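Local coordinates for kinesin-like protein (Caenorhabditis elegans, PDB 5X3E) that probably hydrolyses ATP to drive movement along microtubules as a motor of the kinesin-6 family, at residues S216-Y221 with K302-P307; V298-L303 with V326-L331. One frame throughout, in Å; residues are numbered along the deposited sequence.

Contact 1 of 2, residues S216-Y221 with K302-P307. With SO4 (sulfate ion), chain C.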
loop_
_atom_site.group_PDB
_atom_site.type_symbol
_atom_site.label_atom_id
_atom_site.label_comp_id
_atom_site.label_asym_id
_atom_site.label_seq_id
_atom_site.Cartn_x
_atom_site.Cartn_y
_atom_site.Cartn_z
ATOM N N SER A 216 -17.217 -7.240 2.783
ATOM C CA SER A 216 -16.795 -6.589 4.014
ATOM C C SER A 216 -15.339 -6.181 3.839
ATOM O O SER A 216 -14.595 -6.804 3.075
ATOM C CB SER A 216 -16.950 -7.504 5.236
ATOM O OG SER A 216 -16.564 -6.822 6.416
ATOM N N VAL A 217 -14.927 -5.135 4.549
ATOM C CA VAL A 217 -13.585 -4.588 4.408
ATOM C C VAL A 217 -12.786 -4.907 5.667
ATOM O O VAL A 217 -13.237 -4.646 6.792
ATOM C CB VAL A 217 -13.611 -3.073 4.135
ATOM C CG1 VAL A 217 -12.191 -2.532 4.008
ATOM C CG2 VAL A 217 -14.396 -2.780 2.865
ATOM N N PHE A 218 -11.606 -5.475 5.472
ATOM C CA PHE A 218 -10.658 -5.734 6.542
ATOM C C PHE A 218 -9.367 -5.009 6.207
ATOM O O PHE A 218 -8.989 -4.914 5.037
ATOM C CB PHE A 218 -10.401 -7.238 6.708
ATOM C CG PHE A 218 -11.577 -8.006 7.255
ATOM C CD1 PHE A 218 -11.628 -8.356 8.598
ATOM C CD2 PHE A 218 -12.626 -8.384 6.428
ATOM C CE1 PHE A 218 -12.705 -9.066 9.108
ATOM C CE2 PHE A 218 -13.707 -9.092 6.933
ATOM C CZ PHE A 218 -13.749 -9.433 8.274
ATOM N N VAL A 219 -8.700 -4.476 7.219
ATOM C CA VAL A 219 -7.402 -3.848 7.022
ATOM C C VAL A 219 -6.387 -4.535 7.919
ATOM O O VAL A 219 -6.702 -4.930 9.049
ATOM C CB VAL A 219 -7.432 -2.324 7.287
ATOM C CG1 VAL A 219 -8.407 -1.635 6.341
ATOM C CG2 VAL A 219 -7.785 -2.029 8.733
ATOM N N THR A 220 -5.179 -4.704 7.398
ATOM C CA THR A 220 -4.021 -5.038 8.207
ATOM C C THR A 220 -3.011 -3.911 8.057
ATOM O O THR A 220 -2.876 -3.327 6.976
ATOM C CB THR A 220 -3.383 -6.382 7.800
ATOM O OG1 THR A 220 -2.995 -6.346 6.421
ATOM C CG2 THR A 220 -4.367 -7.511 7.997
ATOM N N TYR A 221 -2.345 -3.570 9.155
ATOM C CA TYR A 221 -1.304 -2.552 9.137
ATOM C C TYR A 221 -0.042 -3.164 9.720
ATOM O O TYR A 221 -0.021 -3.558 10.891
ATOM C CB TYR A 221 -1.717 -1.301 9.915
ATOM C CG TYR A 221 -0.885 -0.081 9.577
ATOM C CD1 TYR A 221 0.052 -0.119 8.549
ATOM C CD2 TYR A 221 -1.040 1.110 10.281
ATOM C CE1 TYR A 221 0.817 0.994 8.229
ATOM C CE2 TYR A 221 -0.282 2.234 9.966
ATOM C CZ TYR A 221 0.646 2.170 8.940
ATOM O OH TYR A 221 1.403 3.277 8.620
ATOM N N LYS A 302 -8.299 -5.057 2.320
ATOM C CA LYS A 302 -8.821 -6.315 1.804
ATOM C C LYS A 302 -10.322 -6.210 1.590
ATOM O O LYS A 302 -11.066 -5.847 2.509
ATOM C CB LYS A 302 -8.514 -7.472 2.753
ATOM C CG LYS A 302 -7.041 -7.681 3.008
ATOM C CD LYS A 302 -6.825 -8.833 3.970
ATOM C CE LYS A 302 -5.341 -9.056 4.211
ATOM N NZ LYS A 302 -5.092 -10.221 5.097
ATOM N N LEU A 303 -10.762 -6.554 0.388
ATOM C CA LEU A 303 -12.178 -6.623 0.062
ATOM C C LEU A 303 -12.575 -8.094 0.088
ATOM O O LEU A 303 -12.315 -8.838 -0.861
ATOM C CB LEU A 303 -12.454 -5.980 -1.293
ATOM C CG LEU A 303 -13.917 -5.946 -1.726
ATOM C CD1 LEU A 303 -14.724 -5.156 -0.723
ATOM C CD2 LEU A 303 -14.051 -5.354 -3.121
ATOM N N VAL A 304 -13.188 -8.515 1.190
ATOM C CA VAL A 304 -13.616 -9.898 1.372
ATOM C C VAL A 304 -15.022 -10.038 0.794
ATOM O O VAL A 304 -15.976 -9.452 1.313
ATOM C CB VAL A 304 -13.588 -10.295 2.851
ATOM C CG1 VAL A 304 -14.126 -11.715 3.034
ATOM C CG2 VAL A 304 -12.178 -10.126 3.417
ATOM N N MET A 305 -15.158 -10.843 -0.256
ATOM C CA MET A 305 -16.414 -10.987 -0.979
ATOM C C MET A 305 -16.912 -12.426 -0.929
ATOM O O MET A 305 -16.127 -13.367 -0.789
ATOM C CB MET A 305 -16.260 -10.539 -2.442
ATOM C CG MET A 305 -16.148 -9.031 -2.613
ATOM S SD MET A 305 -15.377 -8.509 -4.158
ATOM C CE MET A 305 -16.392 -9.374 -5.330
ATOM N N ALA A 306 -18.230 -12.589 -1.026
ATOM C CA ALA A 306 -18.853 -13.904 -1.122
ATOM C C ALA A 306 -20.166 -13.760 -1.875
ATOM O O ALA A 306 -20.798 -12.698 -1.817
ATOM C CB ALA A 306 -19.103 -14.531 0.257
ATOM N N PRO A 307 -20.597 -14.799 -2.590
ATOM C CA PRO A 307 -21.848 -14.716 -3.355
ATOM C C PRO A 307 -23.035 -14.366 -2.469
ATOM O O PRO A 307 -23.227 -14.949 -1.400
ATOM C CB PRO A 307 -21.989 -16.122 -3.949
ATOM C CG PRO A 307 -20.599 -16.634 -4.028
ATOM C CD PRO A 307 -19.863 -16.045 -2.860
HETATM S S SO4 C . -1.448 -9.735 6.077
HETATM O O1 SO4 C . -2.431 -10.517 5.325
HETATM O O2 SO4 C . -1.256 -8.435 5.438
HETATM O O3 SO4 C . -0.175 -10.440 6.095
HETATM O O4 SO4 C . -1.905 -9.549 7.447
#

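Contact 2 of 2, residues V298-L303 with V326-L331. With SO4 (sulfate ion), chain C.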
loop_
_atom_site.group_PDB
_atom_site.type_symbol
_atom_site.label_atom_id
_atom_site.label_comp_id
_atom_site.label_asym_id
_atom_site.label_seq_id
_atom_site.Cartn_x
_atom_site.Cartn_y
_atom_site.Cartn_z
ATOM N N VAL A 298 3.208 -0.970 5.801
ATOM C CA VAL A 298 2.408 -1.721 4.840
ATOM C C VAL A 298 0.964 -1.699 5.316
ATOM O O VAL A 298 0.618 -2.339 6.319
ATOM C CB VAL A 298 2.917 -3.160 4.678
ATOM C CG1 VAL A 298 2.095 -3.903 3.636
ATOM C CG2 VAL A 298 4.399 -3.160 4.310
ATOM N N PHE A 299 0.122 -0.962 4.607
ATOM C CA PHE A 299 -1.298 -0.878 4.916
ATOM C C PHE A 299 -2.056 -1.595 3.803
ATOM O O PHE A 299 -2.015 -1.173 2.644
ATOM C CB PHE A 299 -1.736 0.575 5.064
ATOM C CG PHE A 299 -3.135 0.732 5.582
ATOM C CD1 PHE A 299 -3.391 0.715 6.942
ATOM C CD2 PHE A 299 -4.196 0.903 4.708
ATOM C CE1 PHE A 299 -4.680 0.862 7.420
ATOM C CE2 PHE A 299 -5.488 1.050 5.181
ATOM C CZ PHE A 299 -5.730 1.030 6.539
ATOM N N THR A 300 -2.710 -2.701 4.143
ATOM C CA THR A 300 -3.381 -3.540 3.157
ATOM C C THR A 300 -4.889 -3.451 3.351
ATOM O O THR A 300 -5.401 -3.775 4.429
ATOM C CB THR A 300 -2.917 -4.988 3.268
ATOM O OG1 THR A 300 -1.498 -5.049 3.072
ATOM C CG2 THR A 300 -3.609 -5.841 2.219
ATOM N N ILE A 301 -5.589 -3.032 2.304
ATOM C CA ILE A 301 -7.046 -2.984 2.280
ATOM C C ILE A 301 -7.541 -4.244 1.593
ATOM O O ILE A 301 -7.222 -4.487 0.423
ATOM C CB ILE A 301 -7.555 -1.726 1.559
ATOM C CG1 ILE A 301 -6.895 -0.477 2.144
ATOM C CG2 ILE A 301 -9.074 -1.640 1.654
ATOM C CD1 ILE A 301 -7.001 0.744 1.271
ATOM N N LYS A 302 -8.299 -5.057 2.320
ATOM C CA LYS A 302 -8.821 -6.315 1.804
ATOM C C LYS A 302 -10.322 -6.210 1.590
ATOM O O LYS A 302 -11.066 -5.847 2.509
ATOM C CB LYS A 302 -8.514 -7.472 2.753
ATOM C CG LYS A 302 -7.041 -7.681 3.008
ATOM C CD LYS A 302 -6.825 -8.833 3.970
ATOM C CE LYS A 302 -5.341 -9.056 4.211
ATOM N NZ LYS A 302 -5.092 -10.221 5.097
ATOM N N LEU A 303 -10.762 -6.554 0.388
ATOM C CA LEU A 303 -12.178 -6.623 0.062
ATOM C C LEU A 303 -12.575 -8.094 0.088
ATOM O O LEU A 303 -12.315 -8.838 -0.861
ATOM C CB LEU A 303 -12.454 -5.980 -1.293
ATOM C CG LEU A 303 -13.917 -5.946 -1.726
ATOM C CD1 LEU A 303 -14.724 -5.156 -0.723
ATOM C CD2 LEU A 303 -14.051 -5.354 -3.121
ATOM N N VAL A 326 -11.180 -12.892 -2.073
ATOM C CA VAL A 326 -10.526 -11.782 -1.386
ATOM C C VAL A 326 -9.588 -11.095 -2.366
ATOM O O VAL A 326 -8.742 -11.751 -2.982
ATOM C CB VAL A 326 -9.754 -12.258 -0.137
ATOM C CG1 VAL A 326 -9.012 -11.102 0.514
ATOM C CG2 VAL A 326 -10.698 -12.924 0.864
ATOM N N SER A 327 -9.738 -9.782 -2.513
ATOM C CA SER A 327 -8.811 -8.980 -3.295
ATOM C C SER A 327 -8.156 -7.942 -2.391
ATOM O O SER A 327 -8.709 -7.554 -1.358
ATOM C CB SER A 327 -9.514 -8.303 -4.484
ATOM O OG SER A 327 -10.562 -7.458 -4.048
ATOM N N GLN A 328 -6.968 -7.487 -2.794
ATOM C CA GLN A 328 -6.136 -6.622 -1.968
ATOM C C GLN A 328 -5.726 -5.361 -2.706
ATOM O O GLN A 328 -5.352 -5.409 -3.883
ATOM C CB GLN A 328 -4.850 -7.310 -1.533
ATOM C CG GLN A 328 -5.003 -8.418 -0.553
ATOM C CD GLN A 328 -3.659 -8.857 -0.021
ATOM O OE1 GLN A 328 -2.612 -8.429 -0.520
ATOM N NE2 GLN A 328 -3.674 -9.714 0.990
ATOM N N LEU A 329 -5.748 -4.243 -1.989
ATOM C CA LEU A 329 -5.042 -3.039 -2.397
ATOM C C LEU A 329 -4.049 -2.723 -1.291
ATOM O O LEU A 329 -4.446 -2.461 -0.150
ATOM C CB LEU A 329 -6.002 -1.872 -2.639
ATOM C CG LEU A 329 -5.514 -0.750 -3.564
ATOM C CD1 LEU A 329 -6.666 0.141 -3.987
ATOM C CD2 LEU A 329 -4.441 0.083 -2.904
ATOM N N CYS A 330 -2.768 -2.755 -1.629
ATOM C CA CYS A 330 -1.694 -2.660 -0.656
ATOM C C CYS A 330 -0.902 -1.382 -0.903
ATOM O O CYS A 330 -0.361 -1.183 -1.996
ATOM C CB CYS A 330 -0.796 -3.893 -0.738
ATOM S SG CYS A 330 0.587 -3.815 0.386
ATOM N N LEU A 331 -0.831 -0.529 0.116
ATOM C CA LEU A 331 -0.165 0.767 0.047
ATOM C C LEU A 331 1.043 0.733 0.974
ATOM O O LEU A 331 0.893 0.523 2.182
ATOM C CB LEU A 331 -1.125 1.889 0.449
ATOM C CG LEU A 331 -2.388 2.022 -0.405
ATOM C CD1 LEU A 331 -3.379 2.938 0.278
ATOM C CD2 LEU A 331 -2.043 2.544 -1.794
HETATM S S SO4 C . -1.448 -9.735 6.077
HETATM O O1 SO4 C . -2.431 -10.517 5.325
HETATM O O2 SO4 C . -1.256 -8.435 5.438
HETATM O O3 SO4 C . -0.175 -10.440 6.095
HETATM O O4 SO4 C . -1.905 -9.549 7.447
#

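Contact 1 of 2, residues S216-Y221 with K302-P307
Strands 216-221 and 302-307 run antiparallel, their axes 4.9 Å apart at closest and 145° between their directions, paired at Ser216 with Val304, Val217 with Leu303 and Phe218 with Lys302. Four backbone hydrogen bonds hold this register, two for each hydrogen-bonded pair. The shortest, from Lys302 N to Phe218 O at 2.8 Å, lies nearly along the C=O axis, whereas Phe218 N meets Lys302 O in the carbonyl plane. Lys302 O also receives a CA-H...O contact from Val217.

On the face carrying Ser216, Phe218, Lys302 and Val304, the Phe218 ring crosses Val304 obliquely, its CD2 lying 3.5 Å from Val304 CG2. Phe162 and Pro164 of strand 162-165 cover this patch. Lys302 starts with CG anti to its carbonyl carbon (chi1 -59°) and then runs fully extended, so that NZ passes the methyl of Thr220 and reaches O1 of a sulfate, probably from the crystallisation liquor, at 2.7 Å. Thr220 holds OG1 in the crowded position between N and C (chi1 58°), from where it donates to O2 of the same ion at 2.9 Å. On the other face, Val217 CG2 and Leu303 CD1 touch more loosely, at 4.3 Å.

Both strands therefore contribute to one anion site, to which Val256 N also donates a hydrogen bond. NZ also forms a salt bridge with Asp261, so the ammonium group has two negative partners, which would be expected to favour its charged form.

Contact 2 of 2, residues V298-L303 with V326-L331
This is an antiparallel strand pairing buried inside the central sheet of the kinesin motor domain, joining strand 296-307 to strand 325-333, which in turn runs parallel to strand 114-119. The axes of 298-303 and 326-331 approach to 4.6 Å with 158° between their directions. Six backbone hydrogen bonds link Phe299 with Leu331, Ile301 with Leu329 and Leu303 with Ser327. Five of them lie in the carbonyl plane, and Leu331 N to Phe299 O is almost straight (176° at the hydrogen). The sixth, Ser327 N to Leu303 O, is the longest at 3.2 Å, its donor standing above the carbonyl plane.

On the face of Thr300, Lys302, Cys330 and Gln328, the Gln328 chain extends beside that of Lys302, pointing the same way, and its NE2 lies 3.7 Å from the lysine CE. Thr300 turns its methyl, anti to the backbone N, obliquely onto the flat amide, CG2 to Gln328 CD being 3.8 Å. Its OG1 instead faces Cys330 SG at 3.6 Å. That sulfur, also anti to its backbone N (chi1 178°), meets Val298 CG1 at the same separation, and Phe395 covers both residues.

The opposite face is mostly apolar. Ile301 CD1 reaches Leu331 CD1 at 4.3 Å, while helices 141-152 and 93-109 pack over Ile301, Leu329 and Leu303. Ser327 OG lies against Leu303 CB but bonds to Leu108 O.

The two faces thus differ in chemistry: one packs apolar side chains against the two helices, its buried serine hydroxyl satisfied by a helix carbonyl, while on the other the Gln328 amide packs on the aliphatic part of Lys302, whose NZ is paired with Asp261.

Overall arrangement
Contacts 1 and 2 lie side by side in the central sheet of the motor domain, their centres about 8 Å apart. Strand 296-307 is shared by both contacts and is the middle one of three strands, flanked by 213-225 and 325-333. Along the chain the order is 216-221, 298-303 overlapping 302-307 at Lys302 and Leu303, then 326-331. Thr220 O and Thr300 N, 2.9 Å apart in a probable hydrogen bond, continue the pairing of contact 1 into the 298-303 segment. Strand 325-333 neighbours strand 114-119, which precedes the probable P-loop, so the two contacts connect the outlying antiparallel strands to the parallel, nucleotide-binding part of the P-loop NTPase fold.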